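Local coordinates for protein 28 kDa product (Pseudomonas syringae pv. phaseolicola, PDB 1UKF) that acts as an autocleaving cysteine protease of the papain-like fold, delivered as an avirulence effector into infected bean and Arabidopsis cells, at residues R10-E24 against L41-H55. Numbering follows the deposited sequence.
Sequences RDVNHNNICAGLSTE and LDYNGEGQSRGSERH
In this papain-like fold the nucleophile C18 starts helix 18-27, and G20, two residues on, packs against G51 of helix 46-67, while the loop leading to C18 lies along Q48, Y43 and D42. The axes of segments 18-24 and 46-55 approach to 6.8 Å, at 120° between their N-to-C directions, and two glycines make this possible: CA of G20 sits 3.3 Å from O of G51 in a CA-H...O contact. Beside them H55, its imidazole carried across by CG anti to the backbone N (chi1 -158°), lays one face over CA of I17, a CH-pi contact nearly along the ring normal. In its own plane the same ring takes the amide of G20 on ND1 (3.1 Å), an N-H in the first turn of the helix, where no preceding turn supplies a carbonyl, and the ring's rotation is set.

Farther along, L21 is a knob among L41, G47, Q48 and G51. E24 does likewise among G47, R50, R54 and G51, bending at chi2 to bring OE1 to R54, which grips that one oxygen side-on through NE (2.7 Å) and NH2; OE2 goes to H40. The R50 guanidinium lies over one face of that of R54, charges that E24 probably helps to offset.

On the loop side, the amide of Q48 bridges the loop before C18 and L41, at the end of helix 34-41. NE2 gives a nearly straight bond to O of V12 (3.3 Å) and a more bent one to O of L41, while OE1 accepts from ND2 of N15 (2.9 Å); a water donates to O of V12 and OE1 of Q48 and accepts from N of N15. NH1 of R10 meets OD2 of D42 from above the carboxylate plane and also makes a salt bridge to D39. The hydroxyl of Y43 donates to O of D11 (2.8 Å) and accepts from N of H14, 2.9 Å away in the plane of the phenol ring.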
ATOM      1  N   ARG A  10     -10.538  -8.072   5.919  1.00  9.38           N
ATOM      2  CA  ARG A  10     -11.353  -8.152   4.715  1.00 10.56           C
ATOM      3  C   ARG A  10     -10.477  -8.331   3.484  1.00 10.18           C
ATOM      4  O   ARG A  10      -9.629  -7.488   3.191  1.00 11.49           O
ATOM      5  CB  ARG A  10     -12.189  -6.879   4.548  1.00  9.79           C
ATOM      6  CG  ARG A  10     -13.476  -7.070   3.735  1.00 11.32           C
ATOM      7  CD  ARG A  10     -14.525  -7.828   4.555  1.00 10.40           C
ATOM      8  NE  ARG A  10     -14.839  -7.098   5.781  1.00 11.80           N
ATOM      9  CZ  ARG A  10     -15.683  -6.074   5.849  1.00 10.83           C
ATOM     10  NH1 ARG A  10     -16.320  -5.659   4.762  1.00 12.21           N
ATOM     11  NH2 ARG A  10     -15.866  -5.441   6.999  1.00 12.65           N
ATOM     12  N   ASP A  11     -10.670  -9.439   2.776  1.00  9.13           N
ATOM     13  CA  ASP A  11      -9.930  -9.681   1.546  1.00  9.08           C
ATOM     14  C   ASP A  11     -10.794  -9.069   0.450  1.00  9.14           C
ATOM     15  O   ASP A  11     -11.801  -9.655   0.046  1.00  9.41           O
ATOM     16  CB  ASP A  11      -9.766 -11.180   1.303  1.00  9.88           C
ATOM     17  CG  ASP A  11      -9.057 -11.486  -0.007  1.00 11.60           C
ATOM     18  OD1 ASP A  11      -8.844 -10.557  -0.817  1.00 11.57           O
ATOM     19  OD2 ASP A  11      -8.717 -12.668  -0.230  1.00 14.83           O
ATOM     20  N   VAL A  12     -10.413  -7.885  -0.016  1.00  8.40           N
ATOM     21  CA  VAL A  12     -11.184  -7.196  -1.043  1.00  9.05           C
ATOM     22  C   VAL A  12     -10.470  -7.144  -2.390  1.00  8.88           C
ATOM     23  O   VAL A  12     -10.900  -6.427  -3.295  1.00  8.60           O
ATOM     24  CB  VAL A  12     -11.520  -5.748  -0.591  1.00  9.34           C
ATOM     25  CG1 VAL A  12     -12.378  -5.788   0.663  1.00  9.45           C
ATOM     26  CG2 VAL A  12     -10.240  -4.957  -0.323  1.00 10.33           C
ATOM     27  N   ASN A  13      -9.415  -7.947  -2.535  1.00  9.26           N
ATOM     28  CA  ASN A  13      -8.613  -7.944  -3.756  1.00  8.93           C
ATOM     29  C   ASN A  13      -8.775  -9.147  -4.684  1.00  9.55           C
ATOM     30  O   ASN A  13      -7.870  -9.464  -5.457  1.00  9.79           O
ATOM     31  CB  ASN A  13      -7.135  -7.777  -3.369  1.00 10.06           C
ATOM     32  CG  ASN A  13      -6.259  -7.373  -4.542  1.00  9.69           C
ATOM     33  OD1 ASN A  13      -6.648  -6.549  -5.369  1.00 10.04           O
ATOM     34  ND2 ASN A  13      -5.055  -7.936  -4.602  1.00 11.05           N
ATOM     35  N   HIS A  14      -9.925  -9.810  -4.640  1.00 10.00           N
ATOM     36  CA  HIS A  14     -10.132 -10.963  -5.510  1.00 10.81           C
ATOM     37  C   HIS A  14      -9.977 -10.599  -6.989  1.00 11.01           C
ATOM     38  O   HIS A  14      -9.584 -11.442  -7.800  1.00 12.17           O
ATOM     39  CB  HIS A  14     -11.522 -11.568  -5.279  1.00 12.48           C
ATOM     40  CG  HIS A  14     -11.790 -12.794  -6.098  1.00 13.29           C
ATOM     41  ND1 HIS A  14     -11.174 -14.002  -5.852  1.00 15.52           N
ATOM     42  CD2 HIS A  14     -12.589 -12.990  -7.173  1.00 14.84           C
ATOM     43  CE1 HIS A  14     -11.582 -14.892  -6.741  1.00 14.86           C
ATOM     44  NE2 HIS A  14     -12.442 -14.302  -7.554  1.00 16.58           N
ATOM     45  N   ASN A  15     -10.283  -9.350  -7.336  1.00 10.98           N
ATOM     46  CA  ASN A  15     -10.194  -8.899  -8.720  1.00 11.77           C
ATOM     47  C   ASN A  15      -8.842  -8.320  -9.129  1.00 11.82           C
ATOM     48  O   ASN A  15      -8.712  -7.746 -10.212  1.00 12.62           O
ATOM     49  CB  ASN A  15     -11.306  -7.884  -9.008  1.00 12.35           C
ATOM     50  CG  ASN A  15     -12.693  -8.487  -8.874  1.00 16.25           C
ATOM     51  OD1 ASN A  15     -13.012  -9.485  -9.520  1.00 18.52           O
ATOM     52  ND2 ASN A  15     -13.527  -7.879  -8.038  1.00 17.06           N
ATOM     53  N   ASN A  16      -7.842  -8.458  -8.263  1.00 11.78           N
ATOM     54  CA  ASN A  16      -6.492  -7.980  -8.559  1.00 12.98           C
ATOM     55  C   ASN A  16      -6.415  -6.529  -9.019  1.00 12.33           C
ATOM     56  O   ASN A  16      -5.911  -6.232 -10.104  1.00 12.76           O
ATOM     57  CB  ASN A  16      -5.849  -8.878  -9.618  1.00 16.58           C
ATOM     58  CG  ASN A  16      -5.658 -10.297  -9.132  1.00 20.82           C
ATOM     59  OD1 ASN A  16      -4.933 -10.541  -8.169  1.00 24.67           O
ATOM     60  ND2 ASN A  16      -6.311 -11.244  -9.797  1.00 25.81           N
ATOM     61  N   ILE A  17      -6.911  -5.627  -8.181  1.00 10.76           N
ATOM     62  CA  ILE A  17      -6.897  -4.203  -8.480  1.00 10.26           C
ATOM     63  C   ILE A  17      -6.306  -3.493  -7.263  1.00  8.69           C
ATOM     64  O   ILE A  17      -6.796  -2.455  -6.827  1.00  9.25           O
ATOM     65  CB  ILE A  17      -8.335  -3.687  -8.763  1.00  8.95           C
ATOM     66  CG1 ILE A  17      -9.302  -4.185  -7.680  1.00  9.82           C
ATOM     67  CG2 ILE A  17      -8.796  -4.172 -10.134  1.00  9.96           C
ATOM     68  CD1 ILE A  17     -10.665  -3.517  -7.721  1.00 10.45           C
ATOM     69  N   CYS A  18      -5.221  -4.056  -6.743  1.00  8.66           N
ATOM     70  CA  CYS A  18      -4.577  -3.529  -5.541  1.00  9.19           C
ATOM     71  C   CYS A  18      -4.147  -2.067  -5.537  1.00  7.82           C
ATOM     72  O   CYS A  18      -4.412  -1.361  -4.559  1.00  8.52           O
ATOM     73  CB  CYS A  18      -3.396  -4.422  -5.127  1.00  8.65           C
ATOM     74  SG  CYS A  18      -2.230  -4.913  -6.419  1.00 12.41           S
ATOM     75  N   ALA A  19      -3.495  -1.596  -6.597  1.00  8.86           N
ATOM     76  CA  ALA A  19      -3.069  -0.202  -6.630  1.00  9.51           C
ATOM     77  C   ALA A  19      -4.279   0.729  -6.573  1.00  8.58           C
ATOM     78  O   ALA A  19      -4.264   1.732  -5.857  1.00  8.94           O
ATOM     79  CB  ALA A  19      -2.239   0.075  -7.880  1.00 10.12           C
ATOM     80  N   GLY A  20      -5.320   0.396  -7.333  1.00  9.03           N
ATOM     81  CA  GLY A  20      -6.525   1.208  -7.344  1.00  8.59           C
ATOM     82  C   GLY A  20      -7.238   1.213  -6.002  1.00  8.29           C
ATOM     83  O   GLY A  20      -7.659   2.268  -5.527  1.00  8.87           O
ATOM     84  N   LEU A  21      -7.391   0.037  -5.394  1.00  8.17           N
ATOM     85  CA  LEU A  21      -8.042  -0.071  -4.091  1.00  8.69           C
ATOM     86  C   LEU A  21      -7.238   0.659  -3.022  1.00  8.46           C
ATOM     87  O   LEU A  21      -7.809   1.333  -2.162  1.00  8.91           O
ATOM     88  CB  LEU A  21      -8.196  -1.539  -3.688  1.00  9.43           C
ATOM     89  CG  LEU A  21      -9.242  -2.360  -4.448  1.00  9.97           C
ATOM     90  CD1 LEU A  21      -9.076  -3.836  -4.113  1.00 10.72           C
ATOM     91  CD2 LEU A  21     -10.647  -1.876  -4.087  1.00 11.84           C
ATOM     92  N   SER A  22      -5.916   0.522  -3.068  1.00  8.46           N
ATOM     93  CA  SER A  22      -5.053   1.173  -2.093  1.00  8.45           C
ATOM     94  C   SER A  22      -5.160   2.686  -2.209  1.00  8.28           C
ATOM     95  O   SER A  22      -5.167   3.395  -1.199  1.00  9.01           O
ATOM     96  CB  SER A  22      -3.602   0.726  -2.284  1.00  8.81           C
ATOM     97  OG  SER A  22      -3.460  -0.636  -1.927  1.00  9.97           O
ATOM     98  N   THR A  23      -5.247   3.188  -3.438  1.00  9.13           N
ATOM     99  CA  THR A  23      -5.364   4.625  -3.632  1.00 10.18           C
ATOM    100  C   THR A  23      -6.736   5.109  -3.163  1.00  9.16           C
ATOM    101  O   THR A  23      -6.843   6.177  -2.556  1.00  9.88           O
ATOM    102  CB  THR A  23      -5.123   5.010  -5.105  1.00  9.59           C
ATOM    103  OG1 THR A  23      -3.810   4.582  -5.491  1.00  9.91           O
ATOM    104  CG2 THR A  23      -5.206   6.521  -5.286  1.00 10.24           C
ATOM    105  N   GLU A  24      -7.783   4.325  -3.418  1.00  9.41           N
ATOM    106  CA  GLU A  24      -9.123   4.699  -2.965  1.00 10.30           C
ATOM    107  C   GLU A  24      -9.109   4.751  -1.434  1.00 11.21           C
ATOM    108  O   GLU A  24      -9.692   5.651  -0.831  1.00 11.78           O
ATOM    109  CB  GLU A  24     -10.159   3.683  -3.467  1.00 10.70           C
ATOM    110  CG  GLU A  24     -11.587   3.866  -2.932  1.00 12.30           C
ATOM    111  CD  GLU A  24     -12.267   5.144  -3.396  1.00 12.22           C
ATOM    112  OE1 GLU A  24     -11.735   5.841  -4.286  1.00 13.48           O
ATOM    113  OE2 GLU A  24     -13.359   5.449  -2.868  1.00 15.14           O
ATOM    114  N   LEU A  41     -14.961  -0.667   0.431  1.00 10.02           N
ATOM    115  CA  LEU A  41     -14.100  -1.311  -0.554  1.00 10.06           C
ATOM    116  C   LEU A  41     -14.491  -2.743  -0.894  1.00  9.92           C
ATOM    117  O   LEU A  41     -13.962  -3.314  -1.852  1.00 10.37           O
ATOM    118  CB  LEU A  41     -12.656  -1.288  -0.051  1.00 10.85           C
ATOM    119  CG  LEU A  41     -12.065   0.102   0.190  1.00 10.57           C
ATOM    120  CD1 LEU A  41     -10.821   0.002   1.061  1.00 13.84           C
ATOM    121  CD2 LEU A  41     -11.744   0.754  -1.142  1.00 13.18           C
ATOM    122  N   ASP A  42     -15.405  -3.321  -0.115  1.00  9.52           N
ATOM    123  CA  ASP A  42     -15.844  -4.695  -0.347  1.00 11.03           C
ATOM    124  C   ASP A  42     -16.532  -4.813  -1.710  1.00 10.32           C
ATOM    125  O   ASP A  42     -16.917  -3.813  -2.314  1.00 10.89           O
ATOM    126  CB  ASP A  42     -16.780  -5.162   0.774  1.00 11.59           C
ATOM    127  CG  ASP A  42     -16.594  -6.635   1.122  1.00 10.74           C
ATOM    128  OD1 ASP A  42     -16.109  -7.407   0.264  1.00 12.25           O
ATOM    129  OD2 ASP A  42     -16.944  -7.026   2.257  1.00 11.41           O
ATOM    130  N   TYR A  43     -16.705  -6.045  -2.176  1.00 10.59           N
ATOM    131  CA  TYR A  43     -17.264  -6.307  -3.496  1.00 11.45           C
ATOM    132  C   TYR A  43     -18.609  -5.693  -3.857  1.00 12.05           C
ATOM    133  O   TYR A  43     -18.842  -5.373  -5.020  1.00 12.73           O
ATOM    134  CB  TYR A  43     -17.281  -7.814  -3.741  1.00 11.25           C
ATOM    135  CG  TYR A  43     -15.917  -8.425  -3.507  1.00  9.81           C
ATOM    136  CD1 TYR A  43     -15.654  -9.174  -2.363  1.00 10.26           C
ATOM    137  CD2 TYR A  43     -14.864  -8.178  -4.388  1.00  9.78           C
ATOM    138  CE1 TYR A  43     -14.377  -9.657  -2.095  1.00  9.71           C
ATOM    139  CE2 TYR A  43     -13.586  -8.652  -4.129  1.00  9.76           C
ATOM    140  CZ  TYR A  43     -13.349  -9.387  -2.982  1.00  8.98           C
ATOM    141  OH  TYR A  43     -12.077  -9.835  -2.710  1.00  9.22           O
ATOM    142  N   ASN A  44     -19.490  -5.515  -2.880  1.00 11.85           N
ATOM    143  CA  ASN A  44     -20.792  -4.923  -3.163  1.00 12.62           C
ATOM    144  C   ASN A  44     -20.795  -3.439  -2.809  1.00 13.53           C
ATOM    145  O   ASN A  44     -21.847  -2.805  -2.765  1.00 15.23           O
ATOM    146  CB  ASN A  44     -21.887  -5.653  -2.380  1.00 12.79           C
ATOM    147  CG  ASN A  44     -21.817  -5.388  -0.891  1.00 12.81           C
ATOM    148  OD1 ASN A  44     -20.746  -5.125  -0.346  1.00 12.86           O
ATOM    149  ND2 ASN A  44     -22.961  -5.468  -0.221  1.00 13.76           N
ATOM    150  N   GLY A  45     -19.606  -2.889  -2.576  1.00 11.90           N
ATOM    151  CA  GLY A  45     -19.487  -1.489  -2.213  1.00 12.18           C
ATOM    152  C   GLY A  45     -19.001  -0.581  -3.327  1.00 12.88           C
ATOM    153  O   GLY A  45     -18.329  -1.016  -4.262  1.00 12.21           O
ATOM    154  N   GLU A  46     -19.346   0.696  -3.219  1.00 13.59           N
ATOM    155  CA  GLU A  46     -18.954   1.695  -4.205  1.00 13.99           C
ATOM    156  C   GLU A  46     -17.437   1.768  -4.355  1.00 13.02           C
ATOM    157  O   GLU A  46     -16.926   2.026  -5.447  1.00 12.81           O
ATOM    158  CB  GLU A  46     -19.499   3.068  -3.792  1.00 16.17           C
ATOM    159  CG  GLU A  46     -19.009   4.230  -4.645  1.00 21.88           C
ATOM    160  CD  GLU A  46     -19.548   4.193  -6.060  1.00 24.02           C
ATOM    161  OE1 GLU A  46     -19.105   5.021  -6.885  1.00 26.43           O
ATOM    162  OE2 GLU A  46     -20.417   3.344  -6.347  1.00 26.15           O
ATOM    163  N   GLY A  47     -16.728   1.536  -3.252  1.00 11.60           N
ATOM    164  CA  GLY A  47     -15.275   1.583  -3.266  1.00 11.40           C
ATOM    165  C   GLY A  47     -14.634   0.545  -4.167  1.00 10.95           C
ATOM    166  O   GLY A  47     -13.545   0.776  -4.694  1.00 12.65           O
ATOM    167  N   GLN A  48     -15.287  -0.600  -4.341  1.00 10.69           N
ATOM    168  CA  GLN A  48     -14.747  -1.641  -5.205  1.00 10.66           C
ATOM    169  C   GLN A  48     -14.757  -1.116  -6.642  1.00 11.80           C
ATOM    170  O   GLN A  48     -13.777  -1.270  -7.372  1.00 12.53           O
ATOM    171  CB  GLN A  48     -15.581  -2.926  -5.086  1.00 10.49           C
ATOM    172  CG  GLN A  48     -15.151  -4.065  -6.008  1.00 10.39           C
ATOM    173  CD  GLN A  48     -13.875  -4.797  -5.589  1.00  9.40           C
ATOM    174  OE1 GLN A  48     -13.300  -5.536  -6.387  1.00 10.51           O
ATOM    175  NE2 GLN A  48     -13.448  -4.616  -4.345  1.00 10.51           N
ATOM    176  N   SER A  49     -15.855  -0.479  -7.047  1.00 11.91           N
ATOM    177  CA  SER A  49     -15.943   0.075  -8.396  1.00 14.05           C
ATOM    178  C   SER A  49     -15.007   1.265  -8.573  1.00 13.15           C
ATOM    179  O   SER A  49     -14.352   1.391  -9.607  1.00 12.57           O
ATOM    180  CB  SER A  49     -17.376   0.503  -8.720  1.00 15.65           C
ATOM    181  OG  SER A  49     -18.164  -0.605  -9.112  1.00 22.76           O
ATOM    182  N   ARG A  50     -14.947   2.141  -7.574  1.00 12.21           N
ATOM    183  CA  ARG A  50     -14.070   3.303  -7.660  1.00 12.22           C
ATOM    184  C   ARG A  50     -12.621   2.819  -7.701  1.00 12.44           C
ATOM    185  O   ARG A  50     -11.803   3.336  -8.467  1.00 12.16           O
ATOM    186  CB  ARG A  50     -14.276   4.231  -6.460  1.00 15.09           C
ATOM    187  CG  ARG A  50     -13.702   5.625  -6.655  1.00 19.56           C
ATOM    188  CD  ARG A  50     -14.506   6.408  -7.685  1.00 21.89           C
ATOM    189  NE  ARG A  50     -13.865   7.669  -8.050  1.00 24.80           N
ATOM    190  CZ  ARG A  50     -12.758   7.763  -8.779  1.00 25.41           C
ATOM    191  NH1 ARG A  50     -12.159   6.668  -9.229  1.00 26.72           N
ATOM    192  NH2 ARG A  50     -12.246   8.955  -9.057  1.00 27.72           N
ATOM    193  N   GLY A  51     -12.311   1.823  -6.876  1.00 11.16           N
ATOM    194  CA  GLY A  51     -10.967   1.278  -6.846  1.00 11.79           C
ATOM    195  C   GLY A  51     -10.613   0.674  -8.190  1.00 10.71           C
ATOM    196  O   GLY A  51      -9.483   0.801  -8.660  1.00 10.65           O
ATOM    197  N   SER A  52     -11.579   0.013  -8.818  1.00 10.40           N
ATOM    198  CA  SER A  52     -11.348  -0.589 -10.123  1.00 11.56           C
ATOM    199  C   SER A  52     -11.050   0.500 -11.151  1.00 11.95           C
ATOM    200  O   SER A  52     -10.155   0.352 -11.985  1.00 11.92           O
ATOM    201  CB  SER A  52     -12.571  -1.403 -10.557  1.00 12.51           C
ATOM    202  OG  SER A  52     -12.359  -2.000 -11.823  1.00 17.56           O
ATOM    203  N   GLU A  53     -11.795   1.599 -11.079  1.00 10.95           N
ATOM    204  CA  GLU A  53     -11.595   2.722 -11.991  1.00 11.95           C
ATOM    205  C   GLU A  53     -10.199   3.304 -11.793  1.00 10.92           C
ATOM    206  O   GLU A  53      -9.509   3.628 -12.760  1.00 11.34           O
ATOM    207  CB  GLU A  53     -12.638   3.812 -11.744  1.00 13.96           C
ATOM    208  CG  GLU A  53     -14.067   3.414 -12.056  1.00 22.53           C
ATOM    209  CD  GLU A  53     -15.031   4.566 -11.854  1.00 25.72           C
ATOM    210  OE1 GLU A  53     -14.834   5.621 -12.494  1.00 28.67           O
ATOM    211  OE2 GLU A  53     -15.980   4.421 -11.054  1.00 30.09           O
ATOM    212  N   ARG A  54      -9.784   3.452 -10.540  1.00 10.53           N
ATOM    213  CA  ARG A  54      -8.456   3.979 -10.266  1.00 10.23           C
ATOM    214  C   ARG A  54      -7.405   3.000 -10.768  1.00  9.89           C
ATOM    215  O   ARG A  54      -6.360   3.410 -11.274  1.00  9.77           O
ATOM    216  CB  ARG A  54      -8.256   4.221  -8.769  1.00 11.08           C
ATOM    217  CG  ARG A  54      -9.156   5.297  -8.178  1.00 10.93           C
ATOM    218  CD  ARG A  54      -8.749   5.621  -6.745  1.00 10.73           C
ATOM    219  NE  ARG A  54      -9.733   6.453  -6.054  1.00 12.12           N
ATOM    220  CZ  ARG A  54      -9.925   7.750  -6.280  1.00 12.40           C
ATOM    221  NH1 ARG A  54      -9.195   8.392  -7.181  1.00 13.65           N
ATOM    222  NH2 ARG A  54     -10.862   8.404  -5.602  1.00 14.57           N
ATOM    223  N   HIS A  55      -7.672   1.704 -10.639  1.00  9.81           N
ATOM    224  CA  HIS A  55      -6.703   0.729 -11.103  1.00  8.71           C
ATOM    225  C   HIS A  55      -6.559   0.817 -12.621  1.00 10.30           C
ATOM    226  O   HIS A  55      -5.499   0.509 -13.172  1.00 10.02           O
ATOM    227  CB  HIS A  55      -7.099  -0.688 -10.695  1.00  9.54           C
ATOM    228  CG  HIS A  55      -5.943  -1.633 -10.671  1.00  8.95           C
ATOM    229  ND1 HIS A  55      -4.951  -1.559  -9.716  1.00  9.78           N
ATOM    230  CD2 HIS A  55      -5.569  -2.607 -11.532  1.00  9.94           C
ATOM    231  CE1 HIS A  55      -4.012  -2.446  -9.995  1.00 11.50           C
ATOM    232  NE2 HIS A  55      -4.362  -3.094 -11.092  1.00 10.78           N
TER
HETATM  233  O   HOH W   1     -14.393  -9.390   1.256  1.00 12.21           O
HETATM  234  O   HOH W   2     -11.008  -6.972  -5.998  1.00  9.82           O